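Type III effector NopAA (Sinorhizobium fredii USDA 257, PDB 6SDU) hydrolyses xyloglucan, and probably cellulose, as a type III secreted effector of a symbiotic bacterium in glycosyl hydrolase family 12. Local coordinates at residues 26-31 and 35-40; 60-65 and 70-75. One frame throughout, in Å; residues are numbered along the deposited sequence.

How the contacts relate
Both contacts lie near the start of the chain and follow one another without nesting or crossing. Contact 1 closes a tight hairpin, strand 28-31 turning back into strand 34-40 at the outer edge of the larger sheet. The chain then crosses to the smaller sheet, runs through strands 48-54 and 57-62, and returns over a short loop. Contact 2 closes that loop, packing side chains from the end of strand 57-62 against those at the start of strand 72-83 between the two facing sheets. Strand 72-83 lies beside strand 34-40, and there the contacts meet. Asn37 N lies 2.8 Å from His75 O, a probable hydrogen bond. The centres of the two contacts are about 13 Å apart.

Contact 1 of 2, residues 26-31 and 35-40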
loop_
_atom_site.group_PDB
_atom_site.type_symbol
_atom_site.label_atom_id
_atom_site.label_comp_id
_atom_site.label_asym_id
_atom_site.label_seq_id
_atom_site.Cartn_x
_atom_site.Cartn_y
_atom_site.Cartn_z
ATOM N N TYR A 26 1.980 5.986 15.859
ATOM C CA TYR A 26 3.257 6.301 15.214
ATOM C C TYR A 26 4.458 5.624 15.873
ATOM O O TYR A 26 5.601 6.038 15.623
ATOM C CB TYR A 26 3.482 7.815 15.105
ATOM C CG TYR A 26 2.520 8.453 14.101
ATOM C CD1 TYR A 26 2.791 8.434 12.725
ATOM C CD2 TYR A 26 1.310 9.022 14.530
ATOM C CE1 TYR A 26 1.897 8.999 11.808
ATOM C CE2 TYR A 26 0.425 9.587 13.630
ATOM C CZ TYR A 26 0.721 9.568 12.270
ATOM O OH TYR A 26 -0.163 10.133 11.380
ATOM N N GLY A 27 4.232 4.596 16.694
ATOM C CA GLY A 27 5.339 3.799 17.198
ATOM C C GLY A 27 6.095 3.156 16.044
ATOM O O GLY A 27 5.507 2.798 15.025
ATOM N N SER A 28 7.424 3.117 16.151
ATOM C CA SER A 28 8.227 2.584 15.062
ATOM C C SER A 28 9.393 1.760 15.599
ATOM O O SER A 28 9.817 1.895 16.747
ATOM C CB SER A 28 8.724 3.686 14.138
ATOM O OG SER A 28 9.294 4.701 14.931
ATOM N N PHE A 29 9.860 0.854 14.749
ATOM C CA PHE A 29 10.956 -0.056 15.026
ATOM C C PHE A 29 11.654 -0.329 13.696
ATOM O O PHE A 29 11.017 -0.275 12.644
ATOM C CB PHE A 29 10.380 -1.316 15.675
ATOM C CG PHE A 29 11.337 -2.461 15.812
ATOM C CD1 PHE A 29 12.191 -2.536 16.899
ATOM C CD2 PHE A 29 11.331 -3.507 14.879
ATOM C CE1 PHE A 29 13.054 -3.617 17.047
ATOM C CE2 PHE A 29 12.187 -4.591 15.014
ATOM C CZ PHE A 29 13.047 -4.650 16.098
ATOM N N SER A 30 12.971 -0.533 13.729
ATOM C CA SER A 30 13.712 -0.862 12.516
ATOM C C SER A 30 14.753 -1.924 12.828
ATOM O O SER A 30 15.307 -1.946 13.930
ATOM C CB SER A 30 14.384 0.359 11.899
ATOM O OG SER A 30 15.158 1.006 12.879
ATOM N N ARG A 31 14.929 -2.858 11.892
ATOM C CA ARG A 31 15.922 -3.921 11.996
ATOM C C ARG A 31 16.366 -4.316 10.588
ATOM O O ARG A 31 15.517 -4.536 9.717
ATOM C CB ARG A 31 15.382 -5.149 12.751
ATOM C CG ARG A 31 16.437 -6.261 12.841
ATOM C CD ARG A 31 16.137 -7.286 13.914
ATOM N NE ARG A 31 16.075 -6.701 15.255
ATOM C CZ ARG A 31 15.873 -7.408 16.371
ATOM N NH1 ARG A 31 15.658 -8.730 16.297
ATOM N NH2 ARG A 31 15.837 -6.783 17.550
ATOM N N SER A 35 11.789 -1.191 8.396
ATOM C CA SER A 35 11.183 -0.486 9.514
ATOM C C SER A 35 9.683 -0.733 9.512
ATOM O O SER A 35 9.080 -1.026 8.471
ATOM C CB SER A 35 11.510 1.019 9.500
ATOM O OG SER A 35 10.954 1.664 8.376
ATOM N N TRP A 36 9.098 -0.681 10.705
ATOM C CA TRP A 36 7.665 -0.886 10.903
ATOM C C TRP A 36 7.088 0.337 11.599
ATOM O O TRP A 36 7.683 0.835 12.561
ATOM C CB TRP A 36 7.402 -2.151 11.719
ATOM C CG TRP A 36 7.802 -3.441 11.012
ATOM C CD1 TRP A 36 6.980 -4.289 10.302
ATOM C CD2 TRP A 36 9.111 -4.030 10.970
ATOM N NE1 TRP A 36 7.707 -5.354 9.813
ATOM C CE2 TRP A 36 9.011 -5.228 10.214
ATOM C CE3 TRP A 36 10.358 -3.668 11.500
ATOM C CZ2 TRP A 36 10.116 -6.053 9.962
ATOM C CZ3 TRP A 36 11.449 -4.491 11.264
ATOM C CH2 TRP A 36 11.322 -5.670 10.492
ATOM N N ASN A 37 5.935 0.818 11.118
ATOM C CA ASN A 37 5.323 2.052 11.610
ATOM C C ASN A 37 3.842 1.849 11.912
ATOM O O ASN A 37 3.069 1.481 11.023
ATOM C CB ASN A 37 5.510 3.166 10.582
ATOM C CG ASN A 37 6.969 3.396 10.257
ATOM O OD1 ASN A 37 7.633 4.192 10.926
ATOM N ND2 ASN A 37 7.492 2.678 9.247
ATOM N N ASN A 38 3.458 2.101 13.170
ATOM C CA ASN A 38 2.067 2.024 13.650
ATOM C C ASN A 38 1.324 3.337 13.394
ATOM O O ASN A 38 0.879 4.016 14.320
ATOM C CB ASN A 38 2.044 1.678 15.134
ATOM C CG ASN A 38 0.719 1.102 15.569
ATOM O OD1 ASN A 38 0.040 0.458 14.781
ATOM N ND2 ASN A 38 0.330 1.352 16.815
ATOM N N ASP A 39 1.164 3.681 12.117
ATOM C CA ASP A 39 0.604 4.985 11.745
ATOM C C ASP A 39 -0.913 5.020 11.907
ATOM O O ASP A 39 -1.620 4.280 11.210
ATOM C CB ASP A 39 0.983 5.339 10.313
ATOM C CG ASP A 39 2.439 5.664 10.167
ATOM O OD1 ASP A 39 3.204 5.423 11.136
ATOM O OD2 ASP A 39 2.809 6.186 9.085
ATOM N N VAL A 40 -1.396 5.834 12.865
ATOM C CA VAL A 40 -2.817 6.062 13.142
ATOM C C VAL A 40 -2.997 7.534 13.485
ATOM O O VAL A 40 -2.307 8.048 14.376
ATOM C CB VAL A 40 -3.374 5.227 14.314
ATOM C CG1 VAL A 40 -4.890 5.178 14.242
ATOM C CG2 VAL A 40 -2.789 3.862 14.345
#
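Trp36 lies alongside Phe29, both side chains on the same face of a two-stranded antiparallel ladder. From CB, Trp36 sends CG anti to its own carbonyl carbon (chi1 -66°). Trp36 CB itself is 4.2 Å from Phe29 O. The six-membered ring then swings toward the partner strand. Trp36 CE3 meets Phe29 CD2 at 3.5 Å, and CZ3 touches both CD2 and CE2 of that ring. At the far rim, Arg31 N and Ser30 CA approach CZ3 near the indole plane. The two aromatic planes are 34° apart. Trp20 stacks on Phe29, and Trp58 meets Trp36 edge-to-face. This hairpin lies at one edge of the larger sheet of the family 12 beta-sandwich, with strand 28-31 outermost, and Trp36 faces the smaller sheet. Phe29 and Trp36 are a hydrogen-bonded pair: Trp36 N donates to Phe29 O at 2.8 Å, and Phe29 N to Trp36 O at 3.1 Å. Further on, Asn38 N reaches Gly27 O at 2.9 Å in an almost straight bond (178°). Asn38 is the centre of an inverse gamma turn, and its O accepts from Tyr26 N at 2.7 Å. The Tyr26 ring lies across Asp39, with CD1 3.4 Å from Asp39 OD1 and Val40 N over one ring face.

Contact 2 of 2, residues 60-65 and 70-75; sequences VWSDQP and IKSYPH
Lys71 and Gln64 run alongside each other, head to tail, aliphatic part against amide. Just before Lys71, Ile70 touches the bound beta-D-glucopyranose and belongs to its pocket. Lys71 CB sits 3.5 Å from Gln64 OE1, and CG packs on Gln64 CB at 4.0 Å. The lysine chain is bent at chi2 and again at chi4 (-56°), which brings the amino group back toward the loop. Lys71 NZ is 3.6 Å from Pro65 O, but its hydrogen bonds go to the backbone oxygens of Thr67, Gly69 and Thr219. Three carbonyl oxygens thus grip this buried amino group.

Ser72 comes next. Ser72 OG is 4.2 Å from Ser62 OG, and both hydroxyls bond to Gln48 OE1, which links them. Ser62 OG also accepts from Gln64 NE2 at 2.9 Å. The serine oxygen lies close to the amide plane of Gln64, 7° out, so the bond helps to hold the amide's rotation. Gln64 OE1 in turn receives Gly46 N.

Tyr73 makes no contact with residues 60-65; its OH bonds to Ala107 O. Pro74 then meets Val60 at about a right angle, its CB 3.7 Å from Val60 CG2. The ring's CG also touches both valine methyls. His75 ND1 donates to Tyr73 O at 2.9 Å, nearly straight.

The contact therefore spans the two facing sheets of the sandwich. Residues 60-62 sit between strands 48-54 and 225-236 in the smaller sheet. Strand 72-83 runs between strands 34-40 and 208-218 in the larger one.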
loop_
_atom_site.group_PDB
_atom_site.type_symbol
_atom_site.label_atom_id
_atom_site.label_comp_id
_atom_site.label_asym_id
_atom_site.label_seq_id
_atom_site.Cartn_x
_atom_site.Cartn_y
_atom_site.Cartn_z
ATOM N N VAL A 60 -0.807 -6.873 12.448
ATOM C CA VAL A 60 -1.466 -5.711 13.040
ATOM C C VAL A 60 -2.949 -6.022 13.265
ATOM O O VAL A 60 -3.606 -6.646 12.419
ATOM C CB VAL A 60 -1.289 -4.453 12.170
ATOM C CG1 VAL A 60 -1.849 -4.693 10.772
ATOM C CG2 VAL A 60 -1.968 -3.273 12.843
ATOM N N TRP A 61 -3.463 -5.630 14.435
ATOM C CA TRP A 61 -4.891 -5.674 14.755
ATOM C C TRP A 61 -5.406 -4.264 14.971
ATOM O O TRP A 61 -4.734 -3.460 15.616
ATOM C CB TRP A 61 -5.162 -6.496 15.995
ATOM C CG TRP A 61 -6.565 -6.434 16.514
ATOM C CD1 TRP A 61 -7.618 -7.317 16.228
ATOM C CD2 TRP A 61 -7.094 -5.494 17.469
ATOM N NE1 TRP A 61 -8.741 -6.953 16.938
ATOM C CE2 TRP A 61 -8.453 -5.861 17.720
ATOM C CE3 TRP A 61 -6.558 -4.394 18.142
ATOM C CZ2 TRP A 61 -9.287 -5.133 18.583
ATOM C CZ3 TRP A 61 -7.396 -3.675 19.026
ATOM C CH2 TRP A 61 -8.744 -4.062 19.239
ATOM N N SER A 62 -6.574 -3.948 14.419
ATOM C CA SER A 62 -7.078 -2.584 14.499
ATOM C C SER A 62 -8.589 -2.601 14.599
ATOM O O SER A 62 -9.241 -3.385 13.916
ATOM C CB SER A 62 -6.611 -1.760 13.270
ATOM O OG SER A 62 -6.848 -0.366 13.415
ATOM N N ASP A 63 -9.138 -1.736 15.448
ATOM C CA ASP A 63 -10.579 -1.545 15.658
ATOM C C ASP A 63 -10.955 -0.088 15.353
ATOM O O ASP A 63 -11.056 0.736 16.266
ATOM C CB ASP A 63 -10.921 -1.914 17.127
ATOM C CG ASP A 63 -12.390 -1.742 17.457
ATOM O OD1 ASP A 63 -13.166 -1.318 16.576
ATOM O OD2 ASP A 63 -12.777 -2.025 18.621
ATOM N N GLN A 64 -11.179 0.225 14.078
ATOM C CA GLN A 64 -11.500 1.576 13.620
ATOM C C GLN A 64 -12.999 1.730 13.360
ATOM O O GLN A 64 -13.647 0.790 12.868
ATOM C CB GLN A 64 -10.708 1.896 12.351
ATOM C CG GLN A 64 -9.197 1.785 12.570
ATOM C CD GLN A 64 -8.717 2.635 13.740
ATOM O OE1 GLN A 64 -9.165 3.770 13.907
ATOM N NE2 GLN A 64 -7.773 2.108 14.526
ATOM N N PRO A 65 -13.601 2.864 13.720
ATOM C CA PRO A 65 -15.059 2.993 13.597
ATOM C C PRO A 65 -15.525 3.125 12.156
ATOM O O PRO A 65 -14.776 3.513 11.245
ATOM C CB PRO A 65 -15.363 4.271 14.384
ATOM C CG PRO A 65 -14.138 5.113 14.167
ATOM C CD PRO A 65 -12.985 4.120 14.203
ATOM N N ILE A 70 -9.766 7.382 5.729
ATOM C CA ILE A 70 -8.722 6.463 6.177
ATOM C C ILE A 70 -8.234 6.870 7.563
ATOM O O ILE A 70 -7.914 8.042 7.805
ATOM C CB ILE A 70 -7.579 6.439 5.145
ATOM C CG1 ILE A 70 -8.077 5.771 3.876
ATOM C CG2 ILE A 70 -6.363 5.667 5.625
ATOM C CD1 ILE A 70 -7.143 5.953 2.791
ATOM N N LYS A 71 -8.190 5.908 8.494
ATOM C CA LYS A 71 -7.750 6.195 9.858
ATOM C C LYS A 71 -6.294 5.849 10.100
ATOM O O LYS A 71 -5.650 6.497 10.930
ATOM C CB LYS A 71 -8.588 5.432 10.906
ATOM C CG LYS A 71 -10.084 5.431 10.674
ATOM C CD LYS A 71 -10.622 6.837 10.643
ATOM C CE LYS A 71 -12.138 6.806 10.650
ATOM N NZ LYS A 71 -12.747 6.005 9.529
ATOM N N SER A 72 -5.755 4.846 9.404
ATOM C CA SER A 72 -4.441 4.346 9.747
ATOM C C SER A 72 -3.800 3.666 8.546
ATOM O O SER A 72 -4.478 3.244 7.602
ATOM C CB SER A 72 -4.558 3.375 10.920
ATOM O OG SER A 72 -5.279 2.213 10.516
ATOM N N TYR A 73 -2.475 3.591 8.580
ATOM C CA TYR A 73 -1.703 2.817 7.608
ATOM C C TYR A 73 -0.547 2.144 8.329
ATOM O O TYR A 73 0.610 2.569 8.205
ATOM C CB TYR A 73 -1.202 3.692 6.455
ATOM C CG TYR A 73 -0.464 2.929 5.336
ATOM C CD1 TYR A 73 -1.050 1.840 4.688
ATOM C CD2 TYR A 73 0.811 3.320 4.921
ATOM C CE1 TYR A 73 -0.383 1.154 3.663
ATOM C CE2 TYR A 73 1.494 2.644 3.898
ATOM C CZ TYR A 73 0.898 1.564 3.273
ATOM O OH TYR A 73 1.588 0.890 2.269
ATOM N N PRO A 74 -0.829 1.111 9.131
ATOM C CA PRO A 74 0.266 0.284 9.666
ATOM C C PRO A 74 1.057 -0.331 8.520
ATOM O O PRO A 74 0.484 -0.906 7.584
ATOM C CB PRO A 74 -0.459 -0.800 10.472
ATOM C CG PRO A 74 -1.856 -0.818 9.934
ATOM C CD PRO A 74 -2.148 0.615 9.557
ATOM N N HIS A 75 2.378 -0.203 8.570
ATOM C CA HIS A 75 3.110 -0.678 7.405
ATOM C C HIS A 75 4.545 -0.992 7.760
ATOM O O HIS A 75 5.079 -0.534 8.769
ATOM C CB HIS A 75 3.072 0.333 6.270
ATOM C CG HIS A 75 3.849 1.579 6.554
ATOM N ND1 HIS A 75 3.320 2.635 7.263
ATOM C CD2 HIS A 75 5.104 1.949 6.205
ATOM C CE1 HIS A 75 4.215 3.603 7.342
ATOM N NE2 HIS A 75 5.311 3.206 6.722
#